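Local coordinates for protein L-ribulose 3-epimerase (Mesorhizobium loti, PDB 3VYL) that epimerises ketoses at the C3 position, interconverting L-ribulose and L-xylulose with high efficiency and probably using a bound manganese ion as cofactor, at residues A[9-14]-A[264-269]. Sequence-based numbering, arbitrary orientation.
Sequences FVWSAS and TDNMAL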
loop_
_atom_site.group_PDB
_atom_site.type_symbol
_atom_site.label_atom_id
_atom_site.label_comp_id
_atom_site.label_asym_id
_atom_site.label_seq_id
_atom_site.Cartn_x
_atom_site.Cartn_y
_atom_site.Cartn_z
ATOM N N PHE A 9 -8.115 -29.654 -1.127
ATOM C CA PHE A 9 -7.910 -29.722 0.314
ATOM C C PHE A 9 -8.568 -28.595 1.092
ATOM O O PHE A 9 -8.523 -28.605 2.314
ATOM C CB PHE A 9 -6.425 -29.828 0.667
ATOM C CG PHE A 9 -5.776 -31.118 0.235
ATOM C CD1 PHE A 9 -6.528 -32.169 -0.294
ATOM C CD2 PHE A 9 -4.408 -31.292 0.384
ATOM C CE1 PHE A 9 -5.922 -33.355 -0.684
ATOM C CE2 PHE A 9 -3.798 -32.476 -0.003
ATOM C CZ PHE A 9 -4.557 -33.509 -0.536
ATOM N N VAL A 10 -9.161 -27.625 0.400
ATOM C CA VAL A 10 -10.049 -26.653 1.045
ATOM C C VAL A 10 -11.301 -27.397 1.505
ATOM O O VAL A 10 -11.921 -27.036 2.504
ATOM C CB VAL A 10 -10.476 -25.514 0.079
ATOM C CG1 VAL A 10 -11.546 -24.625 0.709
ATOM C CG2 VAL A 10 -9.280 -24.681 -0.366
ATOM N N TRP A 11 -11.668 -28.439 0.765
ATOM C CA TRP A 11 -12.896 -29.185 1.025
ATOM C C TRP A 11 -12.668 -30.463 1.821
ATOM O O TRP A 11 -13.256 -30.639 2.886
ATOM C CB TRP A 11 -13.588 -29.514 -0.292
ATOM C CG TRP A 11 -13.941 -28.337 -1.176
ATOM C CD1 TRP A 11 -13.500 -28.097 -2.475
ATOM C CD2 TRP A 11 -14.851 -27.224 -0.874
ATOM N NE1 TRP A 11 -14.053 -26.950 -2.971
ATOM C CE2 TRP A 11 -14.876 -26.382 -2.065
ATOM C CE3 TRP A 11 -15.620 -26.862 0.221
ATOM C CZ2 TRP A 11 -15.638 -25.232 -2.136
ATOM C CZ3 TRP A 11 -16.387 -25.698 0.138
ATOM C CH2 TRP A 11 -16.395 -24.905 -1.020
ATOM N N SER A 12 -11.829 -31.360 1.292
ATOM C CA SER A 12 -11.544 -32.659 1.904
ATOM C C SER A 12 -10.184 -33.210 1.477
ATOM O O SER A 12 -9.715 -32.935 0.376
ATOM C CB SER A 12 -12.630 -33.674 1.547
ATOM O OG SER A 12 -12.185 -35.007 1.788
ATOM N N ALA A 13 -9.565 -33.999 2.351
ATOM C CA ALA A 13 -8.278 -34.629 2.049
ATOM C C ALA A 13 -8.480 -36.097 1.729
ATOM O O ALA A 13 -7.523 -36.823 1.459
ATOM C CB ALA A 13 -7.311 -34.472 3.215
ATOM N N SER A 14 -9.735 -36.524 1.754
ATOM C CA SER A 14 -10.058 -37.926 1.569
ATOM C C SER A 14 -10.239 -38.273 0.103
ATOM O O SER A 14 -10.676 -37.436 -0.687
ATOM C CB SER A 14 -11.320 -38.296 2.345
ATOM O OG SER A 14 -11.945 -39.424 1.751
ATOM N N THR A 264 -13.581 -21.791 9.636
ATOM C CA THR A 264 -14.328 -22.991 10.027
ATOM C C THR A 264 -15.317 -23.333 8.936
ATOM O O THR A 264 -15.649 -24.492 8.732
ATOM C CB THR A 264 -15.128 -22.753 11.313
ATOM O OG1 THR A 264 -15.761 -21.462 11.243
ATOM C CG2 THR A 264 -14.219 -22.799 12.539
ATOM N N ASP A 265 -15.777 -22.306 8.227
ATOM C CA ASP A 265 -16.807 -22.450 7.209
ATOM C C ASP A 265 -16.189 -22.304 5.825
ATOM O O ASP A 265 -16.011 -21.185 5.332
ATOM C CB ASP A 265 -17.889 -21.392 7.441
ATOM C CG ASP A 265 -19.007 -21.442 6.416
ATOM O OD1 ASP A 265 -19.876 -20.549 6.485
ATOM O OD2 ASP A 265 -19.029 -22.351 5.548
ATOM N N ASN A 266 -15.874 -23.428 5.192
ATOM C CA ASN A 266 -15.196 -23.380 3.898
ATOM C C ASN A 266 -16.045 -23.070 2.675
ATOM O O ASN A 266 -15.492 -22.840 1.597
ATOM C CB ASN A 266 -14.351 -24.630 3.640
ATOM C CG ASN A 266 -15.122 -25.915 3.813
ATOM O OD1 ASN A 266 -14.657 -26.965 3.399
ATOM N ND2 ASN A 266 -16.275 -25.846 4.442
ATOM N N MET A 267 -17.367 -23.066 2.817
ATOM C CA MET A 267 -18.190 -22.580 1.721
ATOM C C MET A 267 -18.096 -21.060 1.688
ATOM O O MET A 267 -17.903 -20.480 0.621
ATOM C CB MET A 267 -19.650 -23.028 1.830
ATOM C CG MET A 267 -20.520 -22.577 0.658
ATOM S SD MET A 267 -19.860 -23.023 -0.970
ATOM C CE MET A 267 -20.246 -24.766 -1.078
ATOM N N ALA A 268 -18.223 -20.429 2.855
ATOM C CA ALA A 268 -18.101 -18.981 2.960
ATOM C C ALA A 268 -16.731 -18.551 2.433
ATOM O O ALA A 268 -16.626 -17.675 1.581
ATOM C CB ALA A 268 -18.296 -18.524 4.396
ATOM N N LEU A 269 -15.694 -19.217 2.931
ATOM C CA LEU A 269 -14.335 -19.000 2.499
ATOM C C LEU A 269 -14.204 -19.086 0.978
ATOM O O LEU A 269 -13.607 -18.203 0.363
ATOM C CB LEU A 269 -13.392 -19.992 3.192
ATOM C CG LEU A 269 -11.929 -19.929 2.750
ATOM C CD1 LEU A 269 -11.178 -18.865 3.539
ATOM C CD2 LEU A 269 -11.265 -21.288 2.871
#
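A Met-aromatic contact between W11 and M267 marks where the loop after the first barrel strand, 4-7, meets the opening turn of the C-terminal helix 266-292. M267 SD lies 5.2 Å from the centroid of the W11 six-membered ring, 72° off its normal, an oblique approach. The M267 chain is bent at chi2 and chi3, and its CE reaches W11 CH2 at 3.9 Å. The same ring also meets the helix start, with CZ3 3.3 Å from the backbone O of N266. In this TIM barrel of the xylose isomerase-like family, the contact joins the loop of the first beta-alpha unit to the C-terminal helix, which comes after the eighth strand, 238-240, and the short helix 250-255. Helix 17-30 also packs on W11 through T23, N26 and T27, so the indole bridges two helices. An alanine at W11 would probably leave M267 without its aromatic partner and open a gap between these helices. Beside the indole, V10 CG1, anti to the backbone N (chi1 172°), touches L269 CD2 at 4.0 Å and N266 CB at 4.1 Å. The V10 side chain is about 6 Å from that of the manganese ligand E241 and about 11 Å from the ion itself. D265 N-caps the helix, its OD2 accepting from M267 N at 3.3 Å, from above the carboxylate plane, and weakly from A268 N.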